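Transglutaminase-like domain-containing protein (Streptococcus suis, PDB 4XZ7) probably acts as a transglutaminase, cross-linking proteins through a papain-like transglutaminase domain, and is a virulence factor that hinders phagocytosis of the bacterium. Local coordinates at residues B[297-302]-B[339-344]; B[267-272]-B[282-287]. All blocks are in the same frame, centred on the assembly; numbering follows the deposited sequence.

Contact 1. Residues B[297-302]-B[339-344]; sequences TARVYY and YDVVEA
NH1 of R299 is held by a hydrogen bond to T308 OG1 and, weakly and at longer range, by the carboxylate of D337; over this nitrogen V341 sets its CG1, 3.9 Å away. Both residues belong to the five-stranded mixed sheet of the transglutaminase-like domain, yet strands 294-302 and 340-343 are not neighbours: 282-288 and 354-357 run between them. The CA atoms of R299 and V341 are only 10.7 Å apart, less than three strand spacings, consistent with a twisted or curled sheet, and no hydrogen bond joins the two segments. Arginine suits the place because its long chain, bent at chi2 (-126°) and chi3 (114°), spans the distance to V341, and its several N-H groups serve both T308 and, by a salt bridge from NH2, E362. The V341 side chain crosses that of R299 at about a right angle, its methyl over one face of the guanidinium and offset toward the rim. Further along, T297 and Y339 come from opposite directions. The tyrosine OH is bonded to D310, which anchors the ring, and threonine offers a methyl rather than its hydroxyl: CG2 meets the ring obliquely, 3.9 Å from CE2 of Y339.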
ATOM      1  N   THR B 297     -17.871  20.802  -1.584  1.00 24.12           N
ATOM      2  CA  THR B 297     -19.308  20.862  -1.828  1.00 24.83           C
ATOM      3  C   THR B 297     -19.562  20.654  -3.322  1.00 32.84           C
ATOM      4  O   THR B 297     -18.612  20.618  -4.102  1.00 26.56           O
ATOM      5  CB  THR B 297     -19.916  22.231  -1.401  1.00 33.05           C
ATOM      6  OG1 THR B 297     -19.286  23.285  -2.145  1.00 26.01           O
ATOM      7  CG2 THR B 297     -19.729  22.494   0.096  1.00 27.22           C
ATOM      8  N   ALA B 298     -20.826  20.535  -3.731  1.00 26.06           N
ATOM      9  CA  ALA B 298     -21.122  20.572  -5.160  1.00 26.77           C
ATOM     10  C   ALA B 298     -21.638  21.947  -5.550  1.00 35.05           C
ATOM     11  O   ALA B 298     -22.242  22.647  -4.738  1.00 32.83           O
ATOM     12  CB  ALA B 298     -22.132  19.519  -5.548  1.00 27.03           C
ATOM     13  N   ARG B 299     -21.370  22.331  -6.791  1.00 32.25           N
ATOM     14  CA  ARG B 299     -22.052  23.441  -7.426  1.00 29.46           C
ATOM     15  C   ARG B 299     -23.009  22.840  -8.419  1.00 30.17           C
ATOM     16  O   ARG B 299     -22.616  21.953  -9.184  1.00 29.95           O
ATOM     17  CB  ARG B 299     -21.074  24.364  -8.109  1.00 29.72           C
ATOM     18  CG  ARG B 299     -20.355  25.270  -7.149  1.00 37.79           C
ATOM     19  CD  ARG B 299     -20.516  26.699  -7.595  1.00 45.58           C
ATOM     20  NE  ARG B 299     -21.300  27.468  -6.656  1.00 48.70           N
ATOM     21  CZ  ARG B 299     -21.832  28.654  -6.911  1.00 38.75           C
ATOM     22  NH1 ARG B 299     -22.526  29.254  -5.966  1.00 31.99           N
ATOM     23  NH2 ARG B 299     -21.681  29.232  -8.100  1.00 39.68           N
ATOM     24  N   VAL B 300     -24.269  23.279  -8.364  1.00 31.05           N
ATOM     25  CA  VAL B 300     -25.344  22.712  -9.177  1.00 31.85           C
ATOM     26  C   VAL B 300     -26.137  23.824  -9.832  1.00 35.37           C
ATOM     27  O   VAL B 300     -26.408  24.844  -9.202  1.00 34.42           O
ATOM     28  CB  VAL B 300     -26.328  21.859  -8.347  1.00 39.77           C
ATOM     29  CG1 VAL B 300     -27.028  20.841  -9.234  1.00 32.21           C
ATOM     30  CG2 VAL B 300     -25.614  21.159  -7.220  1.00 44.82           C
ATOM     31  N   TYR B 301     -26.528  23.631 -11.081  1.00 34.00           N
ATOM     32  CA  TYR B 301     -27.320  24.645 -11.763  1.00 39.76           C
ATOM     33  C   TYR B 301     -28.803  24.312 -11.695  1.00 36.19           C
ATOM     34  O   TYR B 301     -29.226  23.265 -12.159  1.00 40.03           O
ATOM     35  CB  TYR B 301     -26.882  24.783 -13.224  1.00 35.98           C
ATOM     36  CG  TYR B 301     -27.601  25.890 -13.966  1.00 37.42           C
ATOM     37  CD1 TYR B 301     -27.206  27.215 -13.823  1.00 37.70           C
ATOM     38  CD2 TYR B 301     -28.667  25.612 -14.805  1.00 39.96           C
ATOM     39  CE1 TYR B 301     -27.859  28.239 -14.498  1.00 43.52           C
ATOM     40  CE2 TYR B 301     -29.334  26.635 -15.491  1.00 41.64           C
ATOM     41  CZ  TYR B 301     -28.920  27.944 -15.332  1.00 43.06           C
ATOM     42  OH  TYR B 301     -29.559  28.965 -16.002  1.00 41.60           O
ATOM     43  N   TYR B 302     -29.590  25.201 -11.110  1.00 37.50           N
ATOM     44  CA  TYR B 302     -31.042  25.064 -11.187  1.00 40.71           C
ATOM     45  C   TYR B 302     -31.702  26.400 -10.928  1.00 44.94           C
ATOM     46  O   TYR B 302     -31.096  27.307 -10.329  1.00 46.52           O
ATOM     47  CB  TYR B 302     -31.564  23.999 -10.212  1.00 44.86           C
ATOM     48  CG  TYR B 302     -31.221  24.225  -8.746  1.00 44.86           C
ATOM     49  CD1 TYR B 302     -30.096  23.627  -8.170  1.00 37.76           C
ATOM     50  CD2 TYR B 302     -32.031  25.015  -7.937  1.00 46.91           C
ATOM     51  CE1 TYR B 302     -29.785  23.830  -6.829  1.00 34.26           C
ATOM     52  CE2 TYR B 302     -31.732  25.218  -6.597  1.00 48.49           C
ATOM     53  CZ  TYR B 302     -30.607  24.627  -6.049  1.00 45.06           C
ATOM     54  OH  TYR B 302     -30.315  24.835  -4.719  1.00 34.22           O
ATOM     55  N   TYR B 339     -22.332  29.658   1.235  1.00 39.02           N
ATOM     56  CA  TYR B 339     -20.909  29.958   1.083  1.00 39.20           C
ATOM     57  C   TYR B 339     -20.653  31.242   0.306  1.00 38.32           C
ATOM     58  O   TYR B 339     -21.376  31.565  -0.633  1.00 34.02           O
ATOM     59  CB  TYR B 339     -20.195  28.804   0.376  1.00 28.50           C
ATOM     60  CG  TYR B 339     -19.945  27.632   1.277  1.00 32.41           C
ATOM     61  CD1 TYR B 339     -18.733  27.494   1.954  1.00 28.55           C
ATOM     62  CD2 TYR B 339     -20.925  26.664   1.471  1.00 30.82           C
ATOM     63  CE1 TYR B 339     -18.513  26.421   2.791  1.00 25.96           C
ATOM     64  CE2 TYR B 339     -20.716  25.588   2.306  1.00 26.58           C
ATOM     65  CZ  TYR B 339     -19.514  25.466   2.963  1.00 34.20           C
ATOM     66  OH  TYR B 339     -19.311  24.379   3.787  1.00 31.23           O
ATOM     67  N   ASP B 340     -19.604  31.962   0.687  1.00 39.58           N
ATOM     68  CA  ASP B 340     -19.072  33.003  -0.179  1.00 38.83           C
ATOM     69  C   ASP B 340     -18.338  32.310  -1.311  1.00 37.60           C
ATOM     70  O   ASP B 340     -17.873  31.185  -1.155  1.00 37.82           O
ATOM     71  CB  ASP B 340     -18.135  33.942   0.578  1.00 37.67           C
ATOM     72  CG  ASP B 340     -18.870  34.831   1.547  1.00 37.52           C
ATOM     73  OD1 ASP B 340     -20.042  35.155   1.273  1.00 37.59           O
ATOM     74  OD2 ASP B 340     -18.279  35.200   2.581  1.00 41.21           O
ATOM     75  N   VAL B 341     -18.246  32.960  -2.462  1.00 42.52           N
ATOM     76  CA  VAL B 341     -17.537  32.347  -3.573  1.00 44.50           C
ATOM     77  C   VAL B 341     -16.260  33.101  -3.878  1.00 45.02           C
ATOM     78  O   VAL B 341     -16.210  34.330  -3.805  1.00 49.01           O
ATOM     79  CB  VAL B 341     -18.399  32.285  -4.824  1.00 40.00           C
ATOM     80  CG1 VAL B 341     -19.594  31.400  -4.567  1.00 35.20           C
ATOM     81  CG2 VAL B 341     -18.838  33.689  -5.224  1.00 40.60           C
ATOM     82  N   VAL B 342     -15.226  32.340  -4.201  1.00 41.60           N
ATOM     83  CA  VAL B 342     -13.933  32.888  -4.559  1.00 42.35           C
ATOM     84  C   VAL B 342     -13.655  32.426  -5.968  1.00 39.79           C
ATOM     85  O   VAL B 342     -13.840  31.255  -6.277  1.00 40.66           O
ATOM     86  CB  VAL B 342     -12.820  32.414  -3.589  1.00 39.82           C
ATOM     87  CG1 VAL B 342     -11.426  32.671  -4.162  1.00 36.78           C
ATOM     88  CG2 VAL B 342     -12.986  33.076  -2.242  1.00 43.13           C
ATOM     89  N   GLU B 343     -13.230  33.343  -6.832  1.00 47.31           N
ATOM     90  CA  GLU B 343     -12.990  32.990  -8.227  1.00 40.86           C
ATOM     91  C   GLU B 343     -11.679  32.237  -8.398  1.00 41.71           C
ATOM     92  O   GLU B 343     -10.666  32.612  -7.811  1.00 43.44           O
ATOM     93  CB  GLU B 343     -12.986  34.236  -9.102  1.00 44.04           C
ATOM     94  CG  GLU B 343     -13.031  33.898 -10.564  1.00 46.90           C
ATOM     95  CD  GLU B 343     -14.338  33.252 -10.943  1.00 46.30           C
ATOM     96  OE1 GLU B 343     -15.359  33.617 -10.330  1.00 45.62           O
ATOM     97  OE2 GLU B 343     -14.349  32.384 -11.839  1.00 48.98           O
ATOM     98  N   ALA B 344     -11.711  31.171  -9.196  1.00 46.09           N
ATOM     99  CA  ALA B 344     -10.518  30.381  -9.499  1.00 48.98           C
ATOM    100  C   ALA B 344      -9.383  31.274  -9.993  1.00 55.46           C
ATOM    101  O   ALA B 344      -9.566  32.060 -10.920  1.00 51.70           O
ATOM    102  CB  ALA B 344     -10.840  29.309 -10.543  1.00 47.35           C
TER

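Contact 2. Residues B[267-272]-B[282-287]; sequences FSTTAA and AYVVVG
A272 places its CB between two side chains of the strand, 3.9 Å from CG2 of V284 and 4.1 Å from CB of A282. Both alanines are small enough for the backbones to close in, with their CA atoms 5.0 Å apart, and A282 CB also rests 3.7 Å from the carbonyl oxygen of A272. V284, with two branches, spans the larger separation from S268. A chi1 of 178° turns CG1 away from the backbone N, and the branches straddle the helix surface: CG1 lies 4.1 Å from S268 CB, while CG2 reaches 3.6 Å from S268 O and also packs on the backbone of T269. That oxygen already accepts the helical bond from A272 N, so the methyl covers a satisfied carbonyl. The segments run antiparallel at 164°, their axes approaching to 7.4 Å: this is the helix-against-sheet packing of the papain-like transglutaminase core. S268 and T269 suit a buried helix face since their hydroxyls fold back onto the carbonyls of C264 and V265. N276, further down the helix, receives the N-H of A282 through OD1 and so fixes the start of the strand. Outside this shell, A140 and N139 of the second subunit pack on A272 and V284, respectively, at the dimer interface.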
ATOM      1  N   PHE B 267     -19.198  12.472  -0.672  1.00 21.45           N
ATOM      2  CA  PHE B 267     -20.555  13.013  -0.789  1.00 22.31           C
ATOM      3  C   PHE B 267     -20.736  13.930  -2.001  1.00 23.05           C
ATOM      4  O   PHE B 267     -21.685  13.780  -2.754  1.00 25.48           O
ATOM      5  CB  PHE B 267     -20.922  13.795   0.462  1.00 22.39           C
ATOM      6  CG  PHE B 267     -21.390  12.948   1.608  1.00 26.52           C
ATOM      7  CD1 PHE B 267     -22.747  12.792   1.855  1.00 22.77           C
ATOM      8  CD2 PHE B 267     -20.475  12.355   2.471  1.00 21.26           C
ATOM      9  CE1 PHE B 267     -23.186  12.041   2.933  1.00 22.60           C
ATOM     10  CE2 PHE B 267     -20.903  11.599   3.556  1.00 23.82           C
ATOM     11  CZ  PHE B 267     -22.260  11.445   3.794  1.00 21.73           C
ATOM     12  N   SER B 268     -19.826  14.881  -2.179  1.00 23.72           N
ATOM     13  CA  SER B 268     -19.950  15.883  -3.239  1.00 24.49           C
ATOM     14  C   SER B 268     -19.758  15.277  -4.633  1.00 30.06           C
ATOM     15  O   SER B 268     -20.393  15.712  -5.602  1.00 24.78           O
ATOM     16  CB  SER B 268     -18.944  17.024  -3.030  1.00 25.19           C
ATOM     17  OG  SER B 268     -19.117  17.652  -1.759  1.00 25.78           O
ATOM     18  N   THR B 269     -18.887  14.278  -4.745  1.00 23.24           N
ATOM     19  CA  THR B 269     -18.645  13.638  -6.044  1.00 23.47           C
ATOM     20  C   THR B 269     -19.831  12.770  -6.473  1.00 23.97           C
ATOM     21  O   THR B 269     -20.266  12.810  -7.630  1.00 24.73           O
ATOM     22  CB  THR B 269     -17.377  12.781  -6.015  1.00 22.64           C
ATOM     23  OG1 THR B 269     -16.254  13.604  -5.655  1.00 22.29           O
ATOM     24  CG2 THR B 269     -17.147  12.116  -7.365  1.00 22.96           C
ATOM     25  N   THR B 270     -20.369  12.004  -5.530  1.00 25.55           N
ATOM     26  CA  THR B 270     -21.561  11.217  -5.814  1.00 27.24           C
ATOM     27  C   THR B 270     -22.740  12.137  -6.148  1.00 28.41           C
ATOM     28  O   THR B 270     -23.519  11.856  -7.059  1.00 33.44           O
ATOM     29  CB  THR B 270     -21.927  10.319  -4.626  1.00 29.53           C
ATOM     30  OG1 THR B 270     -20.858   9.404  -4.400  1.00 26.17           O
ATOM     31  CG2 THR B 270     -23.219   9.525  -4.908  1.00 28.62           C
ATOM     32  N   ALA B 271     -22.857  13.238  -5.417  1.00 25.29           N
ATOM     33  CA  ALA B 271     -23.941  14.179  -5.670  1.00 28.84           C
ATOM     34  C   ALA B 271     -23.796  14.842  -7.037  1.00 28.65           C
ATOM     35  O   ALA B 271     -24.771  14.988  -7.755  1.00 29.04           O
ATOM     36  CB  ALA B 271     -24.012  15.236  -4.571  1.00 26.23           C
ATOM     37  N   ALA B 272     -22.579  15.243  -7.398  1.00 29.57           N
ATOM     38  CA  ALA B 272     -22.372  15.925  -8.670  1.00 27.30           C
ATOM     39  C   ALA B 272     -22.719  14.978  -9.801  1.00 35.02           C
ATOM     40  O   ALA B 272     -23.425  15.367 -10.752  1.00 30.23           O
ATOM     41  CB  ALA B 272     -20.946  16.426  -8.806  1.00 30.14           C
ATOM     42  N   ALA B 282     -23.585  20.086 -12.778  1.00 43.45           N
ATOM     43  CA  ALA B 282     -22.920  20.073 -11.483  1.00 38.78           C
ATOM     44  C   ALA B 282     -21.424  19.766 -11.576  1.00 44.09           C
ATOM     45  O   ALA B 282     -20.964  19.085 -12.493  1.00 29.74           O
ATOM     46  CB  ALA B 282     -23.603  19.065 -10.557  1.00 30.07           C
ATOM     47  N   TYR B 283     -20.661  20.290 -10.628  1.00 29.01           N
ATOM     48  CA  TYR B 283     -19.267  19.882 -10.500  1.00 36.99           C
ATOM     49  C   TYR B 283     -18.867  20.014  -9.041  1.00 35.23           C
ATOM     50  O   TYR B 283     -19.605  20.593  -8.231  1.00 28.04           O
ATOM     51  CB  TYR B 283     -18.331  20.693 -11.437  1.00 28.57           C
ATOM     52  CG  TYR B 283     -18.126  22.179 -11.116  1.00 30.46           C
ATOM     53  CD1 TYR B 283     -16.869  22.658 -10.740  1.00 31.16           C
ATOM     54  CD2 TYR B 283     -19.170  23.100 -11.219  1.00 29.86           C
ATOM     55  CE1 TYR B 283     -16.651  24.004 -10.467  1.00 28.90           C
ATOM     56  CE2 TYR B 283     -18.966  24.455 -10.939  1.00 30.26           C
ATOM     57  CZ  TYR B 283     -17.703  24.895 -10.554  1.00 37.08           C
ATOM     58  OH  TYR B 283     -17.466  26.223 -10.270  1.00 30.20           O
ATOM     59  N   VAL B 284     -17.709  19.459  -8.709  1.00 28.73           N
ATOM     60  CA  VAL B 284     -17.228  19.451  -7.335  1.00 30.70           C
ATOM     61  C   VAL B 284     -16.292  20.629  -7.072  1.00 27.23           C
ATOM     62  O   VAL B 284     -15.369  20.893  -7.842  1.00 26.29           O
ATOM     63  CB  VAL B 284     -16.485  18.128  -7.021  1.00 24.56           C
ATOM     64  CG1 VAL B 284     -15.942  18.142  -5.619  1.00 23.76           C
ATOM     65  CG2 VAL B 284     -17.411  16.946  -7.208  1.00 29.34           C
ATOM     66  N   VAL B 285     -16.511  21.321  -5.966  1.00 28.59           N
ATOM     67  CA  VAL B 285     -15.623  22.407  -5.583  1.00 25.47           C
ATOM     68  C   VAL B 285     -15.065  22.229  -4.179  1.00 24.65           C
ATOM     69  O   VAL B 285     -15.618  21.482  -3.360  1.00 27.65           O
ATOM     70  CB  VAL B 285     -16.344  23.768  -5.656  1.00 32.44           C
ATOM     71  CG1 VAL B 285     -16.652  24.150  -7.120  1.00 27.32           C
ATOM     72  CG2 VAL B 285     -17.610  23.747  -4.811  1.00 26.50           C
ATOM     73  N   VAL B 286     -13.974  22.940  -3.901  1.00 24.57           N
ATOM     74  CA  VAL B 286     -13.350  22.924  -2.593  1.00 23.93           C
ATOM     75  C   VAL B 286     -13.121  24.337  -2.085  1.00 27.44           C
ATOM     76  O   VAL B 286     -12.991  25.282  -2.865  1.00 30.71           O
ATOM     77  CB  VAL B 286     -12.002  22.187  -2.604  1.00 28.41           C
ATOM     78  CG1 VAL B 286     -12.194  20.733  -3.005  1.00 28.61           C
ATOM     79  CG2 VAL B 286     -11.024  22.893  -3.542  1.00 33.83           C
ATOM     80  N   GLY B 287     -13.039  24.466  -0.767  1.00 24.05           N
ATOM     81  CA  GLY B 287     -12.859  25.750  -0.135  1.00 24.51           C
ATOM     82  C   GLY B 287     -12.660  25.502   1.339  1.00 33.43           C
ATOM     83  O   GLY B 287     -12.043  24.506   1.739  1.00 33.05           O
TER

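Overall arrangement
Contacts 1 and 2 have centres about 10 Å apart and engage the two faces of one sheet: segment 267-272 of helix 264-277 packs on strand 282-288, whereas R299 and Y339 work on the face toward which Y283 and V285 turn. Neighbouring strands join them directly, with R299 N 2.9 Å from Y283 O and V285 N 2.9 Å from T297 O, both probable hydrogen bonds. The helix touches strand 294-302 too, S268 OG lying 3.2 Å from T297 CA. C264 at the head of that helix, H295 on strand 294-302 and D310, partner of Y339, are consistent with the Cys-His-Asp triad of the family, so both contacts probably lie close to the active centre.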